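Local atomic coordinates of galactose mutarotase related enzyme (Lactobacillus acidophilus, PDB entry 3DCD), a protein that is of unknown function but probably binds carbohydrate and may act as a sugar isomerase, like other members of the aldose 1-epimerase family. Residues T4-M9 against H86-I91; I10-S15 against Q22-A27; Y68-H73 against R102-F107. All blocks are in the same frame, centred on the assembly; numbering follows the deposited sequence. Where two conformers were deposited one is given.

Contact 1: T4-M9 against H86-I91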
ATOM      1  N   THR A   4       5.911  10.215 -16.359  1.00 16.86           N
ATOM      2  CA  THR A   4       5.491   8.995 -17.037  1.00 16.54           C
ATOM      3  C   THR A   4       6.644   8.016 -17.212  1.00 16.10           C
ATOM      4  O   THR A   4       7.755   8.425 -17.555  1.00 15.03           O
ATOM      5  CB  THR A   4       4.938   9.348 -18.431  1.00 16.95           C
ATOM      6  OG1 THR A   4       3.738  10.098 -18.264  1.00 18.39           O
ATOM      7  CG2 THR A   4       4.640   8.081 -19.262  1.00 18.23           C
ATOM      8  N   ILE A   5       6.367   6.741 -16.926  1.00 15.47           N
ATOM      9  CA  ILE A   5       7.201   5.616 -17.343  1.00 15.83           C
ATOM     10  C   ILE A   5       6.289   4.680 -18.144  1.00 15.93           C
ATOM     11  O   ILE A   5       5.104   4.549 -17.836  1.00 15.90           O
ATOM     12  CB  ILE A   5       7.934   4.881 -16.156  1.00 15.24           C
ATOM     13  CG1 ILE A   5       6.949   4.266 -15.144  1.00 15.97           C
ATOM     14  CG2 ILE A   5       8.918   5.845 -15.452  1.00 15.48           C
ATOM     15  CD1 ILE A   5       7.580   3.305 -14.115  1.00 15.66           C
ATOM     16  N   GLU A   6       6.828   4.057 -19.187  1.00 16.27           N
ATOM     17  CA  GLU A   6       5.979   3.319 -20.119  1.00 17.14           C
ATOM     18  C   GLU A   6       6.744   2.351 -20.994  1.00 17.03           C
ATOM     19  O   GLU A   6       7.945   2.501 -21.219  1.00 16.91           O
ATOM     20  CB  GLU A   6       5.161   4.283 -20.999  1.00 16.97           C
ATOM     21  CG  GLU A   6       5.963   5.099 -21.991  1.00 18.07           C
ATOM     22  CD  GLU A   6       5.078   5.946 -22.896  1.00 19.44           C
ATOM     23  OE1 GLU A   6       5.363   7.148 -23.074  1.00 21.22           O
ATOM     24  OE2 GLU A   6       4.097   5.409 -23.448  1.00 23.52           O
ATOM     25  N   ASN A   7       6.032   1.337 -21.471  1.00 17.31           N
ATOM     26  CA  ASN A   7       6.553   0.446 -22.490  1.00 17.60           C
ATOM     27  C   ASN A   7       5.419   0.063 -23.426  1.00 18.29           C
ATOM     28  O   ASN A   7       4.377   0.719 -23.425  1.00 17.94           O
ATOM     29  CB  ASN A   7       7.237  -0.784 -21.868  1.00 16.88           C
ATOM     30  CG  ASN A   7       6.350  -1.531 -20.866  1.00 17.10           C
ATOM     31  OD1 ASN A   7       6.857  -2.133 -19.927  1.00 16.45           O
ATOM     32  ND2 ASN A   7       5.043  -1.473 -21.050  1.00 14.35           N
ATOM     33  N   ASN A   8       5.621  -1.000 -24.203  1.00 19.11           N
ATOM     34  CA  ASN A   8       4.617  -1.489 -25.132  1.00 20.80           C
ATOM     35  C   ASN A   8       3.391  -2.153 -24.491  1.00 21.09           C
ATOM     36  O   ASN A   8       2.426  -2.469 -25.201  1.00 21.21           O
ATOM     37  CB  ASN A   8       5.251  -2.465 -26.133  1.00 21.37           C
ATOM     38  CG  ASN A   8       6.232  -1.791 -27.088  1.00 23.95           C
ATOM     39  OD1 ASN A   8       6.192  -0.572 -27.308  1.00 27.43           O
ATOM     40  ND2 ASN A   8       7.114  -2.597 -27.678  1.00 26.63           N
HETATM   41  N   MSE A   9       3.434  -2.371 -23.172  1.00 20.99           N
HETATM   42  CA  MSE A   9       2.362  -3.053 -22.450  1.00 21.55           C
HETATM   43  C   MSE A   9       1.513  -2.088 -21.607  1.00 20.33           C
HETATM   44  O   MSE A   9       0.277  -2.143 -21.640  1.00 18.64           O
HETATM   45  CB  MSE A   9       2.925  -4.150 -21.534  1.00 22.64           C
HETATM   46  CG  MSE A   9       3.781  -5.214 -22.222  1.00 31.23           C
HETATM   47 SE   MSE A   9       2.739  -6.284 -23.472  1.00 51.31          SE
HETATM   48  CE  MSE A   9       1.457  -7.088 -22.187  1.00 44.29           C
ATOM     49  N   HIS A  86      15.260   9.285 -13.642  1.00 18.99           N
ATOM     50  CA  HIS A  86      14.065   9.035 -14.456  1.00 18.74           C
ATOM     51  C   HIS A  86      14.476   8.627 -15.866  1.00 18.99           C
ATOM     52  O   HIS A  86      15.047   9.425 -16.592  1.00 18.56           O
ATOM     53  CB  HIS A  86      13.176  10.286 -14.497  1.00 18.36           C
ATOM     54  CG  HIS A  86      11.895  10.112 -15.257  1.00 17.28           C
ATOM     55  ND1 HIS A  86      11.221  11.175 -15.822  1.00 17.10           N
ATOM     56  CD2 HIS A  86      11.164   9.008 -15.546  1.00 15.66           C
ATOM     57  CE1 HIS A  86      10.129  10.735 -16.424  1.00 15.57           C
ATOM     58  NE2 HIS A  86      10.068   9.423 -16.263  1.00 14.89           N
ATOM     59  N   THR A  87      14.219   7.367 -16.211  1.00 19.20           N
ATOM     60  CA  THR A  87      14.450   6.848 -17.562  1.00 20.09           C
ATOM     61  C   THR A  87      13.104   6.330 -18.107  1.00 20.21           C
ATOM     62  O   THR A  87      12.081   6.435 -17.420  1.00 19.29           O
ATOM     63  CB  THR A  87      15.523   5.736 -17.580  1.00 19.93           C
ATOM     64  OG1 THR A  87      15.128   4.681 -16.699  1.00 21.94           O
ATOM     65  CG2 THR A  87      16.887   6.280 -17.134  1.00 20.62           C
ATOM     66  N   LYS A  88      13.092   5.781 -19.325  1.00 20.35           N
ATOM     67  CA  LYS A  88      11.815   5.448 -19.947  1.00 21.18           C
ATOM     68  C   LYS A  88      10.986   4.501 -19.097  1.00 20.18           C
ATOM     69  O   LYS A  88       9.785   4.675 -19.007  1.00 20.29           O
ATOM     70  CB  LYS A  88      11.963   4.902 -21.373  1.00 21.36           C
ATOM     71  CG  LYS A  88      10.611   4.803 -22.087  1.00 22.46           C
ATOM     72  CD  LYS A  88      10.707   4.415 -23.566  1.00 23.64           C
ATOM     73  CE  LYS A  88       9.298   4.325 -24.174  1.00 26.22           C
ATOM     74  NZ  LYS A  88       9.266   4.381 -25.684  1.00 30.41           N
ATOM     75  N   GLU A  89      11.624   3.514 -18.477  1.00 20.07           N
ATOM     76  CA  GLU A  89      10.883   2.471 -17.737  1.00 20.43           C
ATOM     77  C   GLU A  89      11.151   2.473 -16.236  1.00 19.05           C
ATOM     78  O   GLU A  89      10.831   1.499 -15.555  1.00 18.94           O
ATOM     79  CB  GLU A  89      11.195   1.074 -18.291  1.00 20.00           C
ATOM     80  CG  GLU A  89      10.792   0.818 -19.730  1.00 22.11           C
ATOM     81  CD  GLU A  89      11.409  -0.475 -20.269  1.00 23.74           C
ATOM     82  OE1 GLU A  89      12.004  -1.233 -19.475  1.00 32.65           O
ATOM     83  OE2 GLU A  89      11.333  -0.732 -21.483  1.00 26.41           O
ATOM     84  N   SER A  90      11.743   3.553 -15.717  1.00 18.23           N
ATOM     85  CA  SER A  90      12.068   3.621 -14.296  1.00 17.45           C
ATOM     86  C   SER A  90      12.094   5.041 -13.763  1.00 16.83           C
ATOM     87  O   SER A  90      12.508   5.971 -14.459  1.00 16.71           O
ATOM     88  CB  SER A  90      13.423   2.952 -14.024  1.00 18.36           C
ATOM     89  OG  SER A  90      13.630   2.809 -12.623  1.00 19.80           O
ATOM     90  N   ILE A  91      11.678   5.203 -12.512  1.00 15.95           N
ATOM     91  CA  ILE A  91      11.769   6.519 -11.852  1.00 15.71           C
ATOM     92  C   ILE A  91      11.951   6.300 -10.359  1.00 15.32           C
ATOM     93  O   ILE A  91      11.381   5.385  -9.778  1.00 15.11           O
ATOM     94  CB  ILE A  91      10.540   7.426 -12.186  1.00 14.81           C
ATOM     95  CG1 ILE A  91      10.689   8.831 -11.605  1.00 15.04           C
ATOM     96  CG2 ILE A  91       9.216   6.762 -11.743  1.00 16.63           C
ATOM     97  CD1 ILE A  91       9.818   9.853 -12.296  1.00 14.55           C
TER
HETATM   98  O   HOH W   1       8.576   7.562 -20.273  1.00 27.92           O
HETATM   99  O   HOH W   2       6.981   2.127 -25.693  1.00 32.65           O
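H86 NE2 donates to T4 O and E6 N to K88 O, two hydrogen bonds that fasten strand 2-6 to the hairpin of strands 82-87 and 90-96. H86 reaches across with its imidazole, CG lying anti to the backbone N (chi1 -177°), and the NE2 to T4 O bond is 2.8 Å long. The acceptor sits at the ring edge, in the ring plane, whereas the nitrogen stands above the plane of the T4 carbonyl, 43° out of it. The second bond, between backbones, runs from E6 N to K88 O over 3.0 Å. K88 O belongs to the type I turn T87-S90, and it also takes a CA-H...O contact from I5 CA at 3.2 Å.

Apolar packing centres on I5, buried against the turn. Its CG2, beside the backbone N, meets S90 N at 3.6 Å and I91 CG2 at 3.8 Å, and L117 of strand 109-118 touches the same side chain. I91 CD1 in turn lies over one face of the H86 ring, toward its rim.

The extended K88 crosses E6 obliquely, E6 CG coming within 4.1 Å of K88 CE, while the charged atoms E6 OE1 and K88 NZ stay 5.4 Å apart. One water donates to T4 O and, weakly, to K88 O; another accepts from K88 NZ and donates to N8 OD1.

The E6-K88 attraction is therefore probably long-range only. The aliphatic parts of K88 and E89 lie against E6 O, each CG 3.6 Å from it, and this buried carbonyl oxygen is left without a polar partner.

Contact 2: I10-S15 against Q22-A27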
ATOM      1  N   ILE A  10       2.182  -1.237 -20.823  1.00 19.00           N
ATOM      2  CA  ILE A  10       1.494  -0.397 -19.836  1.00 18.76           C
ATOM      3  C   ILE A  10       2.135   1.000 -19.764  1.00 18.09           C
ATOM      4  O   ILE A  10       3.322   1.169 -20.061  1.00 16.92           O
ATOM      5  CB  ILE A  10       1.377  -1.067 -18.409  1.00 19.01           C
ATOM      6  CG1 ILE A  10       2.736  -1.406 -17.798  1.00 19.91           C
ATOM      7  CG2 ILE A  10       0.479  -2.352 -18.416  1.00 18.92           C
ATOM      8  CD1 ILE A  10       2.621  -1.906 -16.313  1.00 20.29           C
ATOM      9  N   LYS A  11       1.330   1.997 -19.424  1.00 17.15           N
ATOM     10  CA  LYS A  11       1.813   3.372 -19.280  1.00 18.15           C
ATOM     11  C   LYS A  11       1.383   3.848 -17.902  1.00 17.48           C
ATOM     12  O   LYS A  11       0.201   3.754 -17.538  1.00 17.21           O
ATOM     13  CB  LYS A  11       1.241   4.284 -20.372  1.00 18.03           C
ATOM     14  CG  LYS A  11       1.702   5.741 -20.307  1.00 20.87           C
ATOM     15  CD  LYS A  11       1.064   6.563 -21.416  1.00 21.21           C
ATOM     16  CE  LYS A  11       1.712   7.937 -21.559  1.00 26.25           C
ATOM     17  NZ  LYS A  11       1.226   8.682 -22.792  1.00 29.23           N
ATOM     18  N   VAL A  12       2.349   4.373 -17.157  1.00 16.73           N
ATOM     19  CA  VAL A  12       2.160   4.678 -15.745  1.00 16.35           C
ATOM     20  C   VAL A  12       2.490   6.142 -15.533  1.00 16.43           C
ATOM     21  O   VAL A  12       3.534   6.620 -15.992  1.00 16.52           O
ATOM     22  CB  VAL A  12       3.074   3.804 -14.839  1.00 15.84           C
ATOM     23  CG1 VAL A  12       2.814   4.113 -13.349  1.00 16.00           C
ATOM     24  CG2 VAL A  12       2.857   2.305 -15.115  1.00 16.19           C
ATOM     25  N   VAL A  13       1.602   6.843 -14.835  1.00 15.84           N
ATOM     26  CA  VAL A  13       1.830   8.235 -14.479  1.00 15.75           C
ATOM     27  C   VAL A  13       1.940   8.341 -12.963  1.00 15.97           C
ATOM     28  O   VAL A  13       1.088   7.817 -12.240  1.00 16.19           O
ATOM     29  CB  VAL A  13       0.680   9.143 -14.960  1.00 15.61           C
ATOM     30  CG1 VAL A  13       0.949  10.593 -14.525  1.00 15.10           C
ATOM     31  CG2 VAL A  13       0.512   9.070 -16.469  1.00 15.45           C
ATOM     32  N   ILE A  14       2.971   9.038 -12.489  1.00 15.49           N
ATOM     33  CA  ILE A  14       3.233   9.144 -11.056  1.00 15.86           C
ATOM     34  C   ILE A  14       3.558  10.596 -10.665  1.00 15.49           C
ATOM     35  O   ILE A  14       4.276  11.286 -11.384  1.00 15.94           O
ATOM     36  CB  ILE A  14       4.415   8.250 -10.649  1.00 15.93           C
ATOM     37  CG1 ILE A  14       4.240   6.836 -11.228  1.00 17.61           C
ATOM     38  CG2 ILE A  14       4.548   8.203  -9.131  1.00 15.43           C
ATOM     39  CD1 ILE A  14       5.516   6.211 -11.672  1.00 21.45           C
ATOM     40  N   SER A  15       3.042  11.032  -9.518  1.00 15.28           N
ATOM     41  CA  SER A  15       3.243  12.407  -9.039  1.00 15.29           C
ATOM     42  C   SER A  15       4.389  12.470  -8.053  1.00 15.66           C
ATOM     43  O   SER A  15       4.570  11.561  -7.234  1.00 15.42           O
ATOM     44  CB  SER A  15       1.970  12.935  -8.356  1.00 15.68           C
ATOM     45  OG  SER A  15       2.182  14.239  -7.801  1.00 16.38           O
ATOM     46  N   GLN A  22      -0.676   7.915 -10.219  1.00 13.78           N
ATOM     47  CA  GLN A  22      -1.927   8.592 -10.599  1.00 14.49           C
ATOM     48  C   GLN A  22      -2.760   7.750 -11.547  1.00 14.59           C
ATOM     49  O   GLN A  22      -3.990   7.845 -11.556  1.00 15.22           O
ATOM     50  CB  GLN A  22      -1.632   9.936 -11.300  1.00 14.47           C
ATOM     51  CG  GLN A  22      -0.768  10.888 -10.513  1.00 15.24           C
ATOM     52  CD  GLN A  22      -1.401  11.224  -9.194  1.00 16.24           C
ATOM     53  OE1 GLN A  22      -2.375  11.960  -9.146  1.00 15.82           O
ATOM     54  NE2 GLN A  22      -0.878  10.662  -8.122  1.00 13.59           N
ATOM     55  N   SER A  23      -2.077   6.956 -12.373  1.00 14.40           N
ATOM     56  CA  SER A  23      -2.723   6.267 -13.488  1.00 14.39           C
ATOM     57  C   SER A  23      -1.888   5.092 -13.960  1.00 14.73           C
ATOM     58  O   SER A  23      -0.676   5.205 -14.050  1.00 15.16           O
ATOM     59  CB  SER A  23      -2.915   7.263 -14.648  1.00 13.78           C
ATOM     60  OG  SER A  23      -3.345   6.621 -15.840  1.00 14.04           O
ATOM     61  N   VAL A  24      -2.542   3.975 -14.274  1.00 15.10           N
ATOM     62  CA  VAL A  24      -1.893   2.847 -14.969  1.00 15.11           C
ATOM     63  C   VAL A  24      -2.854   2.440 -16.070  1.00 14.96           C
ATOM     64  O   VAL A  24      -3.988   2.097 -15.785  1.00 15.51           O
ATOM     65  CB  VAL A  24      -1.665   1.630 -14.050  1.00 15.51           C
ATOM     66  CG1 VAL A  24      -1.179   0.401 -14.855  1.00 14.06           C
ATOM     67  CG2 VAL A  24      -0.684   1.959 -12.899  1.00 16.13           C
ATOM     68  N   LYS A  25      -2.408   2.487 -17.317  1.00 14.92           N
ATOM     69  CA  LYS A  25      -3.259   2.130 -18.425  1.00 15.39           C
ATOM     70  C   LYS A  25      -2.636   1.053 -19.300  1.00 15.70           C
ATOM     71  O   LYS A  25      -1.424   1.066 -19.556  1.00 16.14           O
ATOM     72  CB  LYS A  25      -3.548   3.359 -19.279  1.00 16.79           C
ATOM     73  CG  LYS A  25      -4.601   4.292 -18.711  1.00 17.67           C
ATOM     74  CD  LYS A  25      -4.827   5.415 -19.709  1.00 21.62           C
ATOM     75  CE  LYS A  25      -4.865   6.750 -18.991  1.00 24.81           C
ATOM     76  NZ  LYS A  25      -5.365   7.830 -19.911  1.00 28.63           N
ATOM     77  N   SER A  26      -3.458   0.118 -19.764  1.00 15.12           N
ATOM     78  CA  SER A  26      -3.008  -0.791 -20.811  1.00 14.52           C
ATOM     79  C   SER A  26      -2.680  -0.030 -22.086  1.00 15.43           C
ATOM     80  O   SER A  26      -3.490   0.748 -22.576  1.00 15.10           O
ATOM     81  CB  SER A  26      -4.054  -1.863 -21.095  1.00 14.66           C
ATOM     82  OG  SER A  26      -3.745  -2.532 -22.304  1.00 13.36           O
ATOM     83  N   ALA A  27      -1.485  -0.271 -22.621  1.00 15.45           N
ATOM     84  CA  ALA A  27      -1.081   0.301 -23.895  1.00 15.92           C
ATOM     85  C   ALA A  27      -1.943  -0.249 -25.038  1.00 15.92           C
ATOM     86  O   ALA A  27      -2.070   0.367 -26.098  1.00 16.07           O
ATOM     87  CB  ALA A  27       0.385  -0.006 -24.143  1.00 16.37           C
TER
HETATM   88  O   HOH W   3      -1.340   5.951 -17.741  1.00 16.51           O
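I10-S15 and Q22-A27 run antiparallel at 177°, their axes 4.7 Å apart at closest approach, with K11-K25 and V13-S23 as hydrogen-bonded pairs and I10-S26 and V12-V24 as non-hydrogen-bonded ones. K11 and K25 exchange two bonds, and V13 N donates to S23 O. CA-H...O contacts fill the steps between, such as V12 CA to S23 O at 3.3 Å.

On the I10, V12 and V24 face, the two valines lie side by side and point the same way, V12 CG1 touching V24 CG2 at 4.1 Å. L117 of strand 109-118 packs on I10 and V12, so this face turns toward the large sheet. On the other face V13 CB meets S23 CB at 4.1 Å.

The strands form a beta hairpin within the three-stranded N-terminal sheet, and its regular pairing is broken by a classic beta bulge: Q22 and S23 both face V13. V13 O is consequently gripped by two N-H groups, Q22 N at 2.7 Å and S23 N at 3.3 Å, the shorter bond being the straighter at 162° against 147°.

Q22 crosses V13 at about a right angle, CB lying 4.2 Å from V13 CG1. Its chain bends at chi2, which brings CD to S15 CB; NE2 lies 3.7 Å from S15 CB and donates to E20 O. S15 OG binds H17 N instead. S23 OG lies anti to the backbone N and bonds E32 OE1, while a water donates both to this hydroxyl and to K11 O. The other carboxylate oxygen of E32 takes V24 N, so one acid holds the side chain of S23 and the backbone that follows it.

Contact 3: Y68-H73 against R102-F107; sequences YHLGQH and RKVYPF
The end of the short hairpin of strands 60-63 and 66-69 packs here against the weakly bonded end of helix 99-104 and the inverse gamma turn centred on P106. Y68 carries the contact. P106 lies over one face of its ring, CD making a CH-pi contact 4.2 Å from the ring centroid and 14° off the normal. P106 CG reaches Y68 CZ at 3.5 Å, and P106 CB lies 3.4 Å from Y68 OH. K103 O comes to the edge of the same ring, in its plane, 3.5 Å from Y68 CD2.

V104 wedges in beside the following residues: CG1, anti to the carbonyl carbon (chi1 -58°), lies 3.3 Å from H69 O, and CG2 meets L70 CD1 at 3.8 Å as the two side chains cross at about a right angle. With no direct hydrogen bond between the segments, a water accepting from H69 N and donating to K103 O supplies the polar link. Y61 of the partner strand meets the Y68 ring, and its hydroxyl donates to V104 O. The arrangement is a tyrosine-proline CH-pi contact, P106 CD offset toward the ring rim, by which a two-stranded hairpin packs on the loop leading from the weak helix 99-104 into strand 109-118.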
ATOM      1  N   TYR A  68       5.291  13.064  20.533  1.00 16.84           N
ATOM      2  CA  TYR A  68       5.162  13.494  19.151  1.00 17.31           C
ATOM      3  C   TYR A  68       3.764  13.200  18.622  1.00 17.79           C
ATOM      4  O   TYR A  68       3.088  12.290  19.111  1.00 18.13           O
ATOM      5  CB  TYR A  68       6.172  12.729  18.298  1.00 17.04           C
ATOM      6  CG  TYR A  68       7.594  13.038  18.666  1.00 16.94           C
ATOM      7  CD1 TYR A  68       8.261  12.297  19.642  1.00 16.49           C
ATOM      8  CD2 TYR A  68       8.269  14.085  18.059  1.00 15.91           C
ATOM      9  CE1 TYR A  68       9.560  12.589  19.992  1.00 16.23           C
ATOM     10  CE2 TYR A  68       9.583  14.376  18.401  1.00 15.08           C
ATOM     11  CZ  TYR A  68      10.221  13.626  19.362  1.00 16.71           C
ATOM     12  OH  TYR A  68      11.523  13.922  19.698  1.00 17.95           O
ATOM     13  N   HIS A  69       3.360  13.943  17.593  1.00 17.53           N
ATOM     14  CA  HIS A  69       2.035  13.825  17.010  1.00 17.47           C
ATOM     15  C   HIS A  69       2.145  13.520  15.528  1.00 17.46           C
ATOM     16  O   HIS A  69       2.778  14.255  14.764  1.00 16.90           O
ATOM     17  CB  HIS A  69       1.245  15.103  17.285  1.00 18.33           C
ATOM     18  CG  HIS A  69       1.224  15.467  18.738  1.00 19.50           C
ATOM     19  ND1 HIS A  69       0.309  14.938  19.622  1.00 20.08           N
ATOM     20  CD2 HIS A  69       2.053  16.243  19.476  1.00 21.06           C
ATOM     21  CE1 HIS A  69       0.551  15.402  20.833  1.00 21.47           C
ATOM     22  NE2 HIS A  69       1.603  16.198  20.772  1.00 20.91           N
ATOM     23  N   LEU A  70       1.554  12.402  15.134  1.00 16.66           N
ATOM     24  CA  LEU A  70       1.687  11.909  13.783  1.00 16.37           C
ATOM     25  C   LEU A  70       0.396  11.230  13.375  1.00 17.12           C
ATOM     26  O   LEU A  70      -0.093  10.359  14.080  1.00 16.68           O
ATOM     27  CB  LEU A  70       2.859  10.915  13.693  1.00 16.13           C
ATOM     28  CG  LEU A  70       3.291  10.462  12.295  1.00 16.36           C
ATOM     29  CD1 LEU A  70       3.704  11.672  11.433  1.00 17.35           C
ATOM     30  CD2 LEU A  70       4.389   9.440  12.377  1.00 15.57           C
ATOM     31  N   GLY A  71      -0.134  11.625  12.227  1.00 17.72           N
ATOM     32  CA  GLY A  71      -1.410  11.113  11.753  1.00 18.36           C
ATOM     33  C   GLY A  71      -1.297   9.762  11.072  1.00 18.86           C
ATOM     34  O   GLY A  71      -0.188   9.262  10.780  1.00 18.65           O
ATOM     35  N   GLN A  72      -2.459   9.172  10.810  1.00 18.87           N
ATOM     36  CA  GLN A  72      -2.557   7.863  10.186  1.00 19.47           C
ATOM     37  C   GLN A  72      -1.694   7.769   8.924  1.00 18.68           C
ATOM     38  O   GLN A  72      -1.711   8.682   8.087  1.00 18.64           O
ATOM     39  CB  GLN A  72      -4.021   7.582   9.853  1.00 20.40           C
ATOM     40  CG  GLN A  72      -4.271   6.272   9.152  1.00 25.27           C
ATOM     41  CD  GLN A  72      -5.750   5.964   9.012  1.00 31.27           C
ATOM     42  OE1 GLN A  72      -6.602   6.808   9.254  1.00 35.22           O
ATOM     43  NE2 GLN A  72      -6.056   4.737   8.637  1.00 36.52           N
ATOM     44  N   HIS A  73      -0.931   6.672   8.805  1.00 18.16           N
ATOM     45  CA  HIS A  73      -0.059   6.408   7.638  1.00 17.50           C
ATOM     46  C   HIS A  73       1.123   7.385   7.448  1.00 17.40           C
ATOM     47  O   HIS A  73       1.768   7.379   6.406  1.00 17.01           O
ATOM     48  CB  HIS A  73      -0.871   6.327   6.337  1.00 17.19           C
ATOM     49  CG  HIS A  73      -1.917   5.253   6.329  1.00 16.78           C
ATOM     50  ND1 HIS A  73      -3.173   5.436   5.779  1.00 19.01           N
ATOM     51  CD2 HIS A  73      -1.883   3.973   6.770  1.00 13.87           C
ATOM     52  CE1 HIS A  73      -3.870   4.317   5.899  1.00 16.92           C
ATOM     53  NE2 HIS A  73      -3.110   3.416   6.497  1.00 16.95           N
ATOM     54  N   ARG A 102      11.016  16.511  11.051  1.00 15.85           N
ATOM     55  CA  ARG A 102      11.740  16.309  12.306  1.00 16.16           C
ATOM     56  C   ARG A 102      10.915  16.697  13.538  1.00 16.19           C
ATOM     57  O   ARG A 102      11.141  16.165  14.633  1.00 16.35           O
ATOM     58  CB  ARG A 102      13.107  17.000  12.278  1.00 16.41           C
ATOM     59  CG  ARG A 102      14.134  16.232  11.419  1.00 16.12           C
ATOM     60  CD  ARG A 102      15.566  16.747  11.604  1.00 16.40           C
ATOM     61  NE  ARG A 102      15.693  18.176  11.327  1.00 16.29           N
ATOM     62  CZ  ARG A 102      15.922  18.696  10.123  1.00 17.55           C
ATOM     63  NH1 ARG A 102      16.060  17.911   9.066  1.00 17.85           N
ATOM     64  NH2 ARG A 102      16.013  20.007   9.969  1.00 18.74           N
ATOM     65  N   LYS A 103       9.928  17.576  13.341  1.00 15.80           N
ATOM     66  CA  LYS A 103       9.011  18.002  14.407  1.00 15.54           C
ATOM     67  C   LYS A 103       8.074  16.889  14.890  1.00 14.99           C
ATOM     68  O   LYS A 103       7.657  16.877  16.058  1.00 14.60           O
ATOM     69  CB  LYS A 103       8.154  19.171  13.915  1.00 16.06           C
ATOM     70  CG  LYS A 103       8.881  20.511  13.807  1.00 17.49           C
ATOM     71  CD  LYS A 103       7.902  21.543  13.271  1.00 19.14           C
ATOM     72  CE  LYS A 103       8.495  22.925  13.209  1.00 20.14           C
ATOM     73  NZ  LYS A 103       7.545  23.821  12.500  1.00 20.03           N
ATOM     74  N   VAL A 104       7.736  15.976  13.985  1.00 14.57           N
ATOM     75  CA  VAL A 104       6.777  14.905  14.260  1.00 14.62           C
ATOM     76  C   VAL A 104       7.456  13.537  14.263  1.00 14.79           C
ATOM     77  O   VAL A 104       6.826  12.522  14.559  1.00 14.51           O
ATOM     78  CB  VAL A 104       5.588  14.902  13.225  1.00 14.00           C
ATOM     79  CG1 VAL A 104       4.858  16.236  13.232  1.00 15.78           C
ATOM     80  CG2 VAL A 104       6.079  14.582  11.813  1.00 13.96           C
ATOM     81  N   TYR A 105       8.747  13.519  13.927  1.00 15.12           N
ATOM     82  CA  TYR A 105       9.469  12.267  13.718  1.00 15.63           C
ATOM     83  C   TYR A 105      10.981  12.550  13.830  1.00 16.22           C
ATOM     84  O   TYR A 105      11.602  13.055  12.882  1.00 15.76           O
ATOM     85  CB  TYR A 105       9.079  11.672  12.356  1.00 16.17           C
ATOM     86  CG  TYR A 105       9.641  10.282  12.114  1.00 15.89           C
ATOM     87  CD1 TYR A 105       9.187   9.187  12.853  1.00 15.35           C
ATOM     88  CD2 TYR A 105      10.636  10.072  11.153  1.00 14.71           C
ATOM     89  CE1 TYR A 105       9.718   7.907  12.648  1.00 15.58           C
ATOM     90  CE2 TYR A 105      11.176   8.800  10.946  1.00 16.27           C
ATOM     91  CZ  TYR A 105      10.710   7.726  11.695  1.00 16.03           C
ATOM     92  OH  TYR A 105      11.240   6.455  11.501  1.00 16.73           O
ATOM     93  N   PRO A 106      11.581  12.237  14.998  1.00 16.74           N
ATOM     94  CA  PRO A 106      12.903  12.782  15.364  1.00 17.19           C
ATOM     95  C   PRO A 106      14.037  11.948  14.772  1.00 17.53           C
ATOM     96  O   PRO A 106      14.932  11.496  15.498  1.00 17.76           O
ATOM     97  CB  PRO A 106      12.903  12.688  16.896  1.00 17.78           C
ATOM     98  CG  PRO A 106      12.040  11.509  17.193  1.00 16.74           C
ATOM     99  CD  PRO A 106      11.054  11.339  16.046  1.00 17.32           C
ATOM    100  N   PHE A 107      13.960  11.718  13.464  1.00 17.11           N
ATOM    101  CA  PHE A 107      14.952  10.926  12.756  1.00 17.26           C
ATOM    102  C   PHE A 107      15.361  11.580  11.457  1.00 17.27           C
ATOM    103  O   PHE A 107      14.560  12.270  10.800  1.00 17.55           O
ATOM    104  CB  PHE A 107      14.426   9.515  12.486  1.00 17.06           C
ATOM    105  CG  PHE A 107      14.149   8.736  13.733  1.00 17.43           C
ATOM    106  CD1 PHE A 107      15.192   8.159  14.453  1.00 17.41           C
ATOM    107  CD2 PHE A 107      12.847   8.611  14.212  1.00 17.57           C
ATOM    108  CE1 PHE A 107      14.937   7.446  15.617  1.00 17.93           C
ATOM    109  CE2 PHE A 107      12.586   7.898  15.377  1.00 18.50           C
ATOM    110  CZ  PHE A 107      13.632   7.302  16.071  1.00 17.51           C
TER
HETATM  111  O   HOH W   4       4.969  16.358  17.176  1.00 15.58           O

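From the N terminus, strand 2-6 leads into strand 10-15, and strand 20-26 returns to complete the three-stranded sheet. Contact 2 closes this short hairpin, and lies wholly within the long loop that contact 1 closes when the chain comes back at 86-91. The two touch: I5 O probably accepts from V12 N, and M9 O from A27 N. Contact 3 opens at 68-73, before contact 1 has closed, and ends at 102-107, so these two cross along the chain; contact 2 precedes contact 3 in series. Contact 3 stands apart, its centre about 33 Å from that of contact 1, and ties the small 60-69 hairpin to the segment linking strands 90-96 and 109-118 of the large sheet.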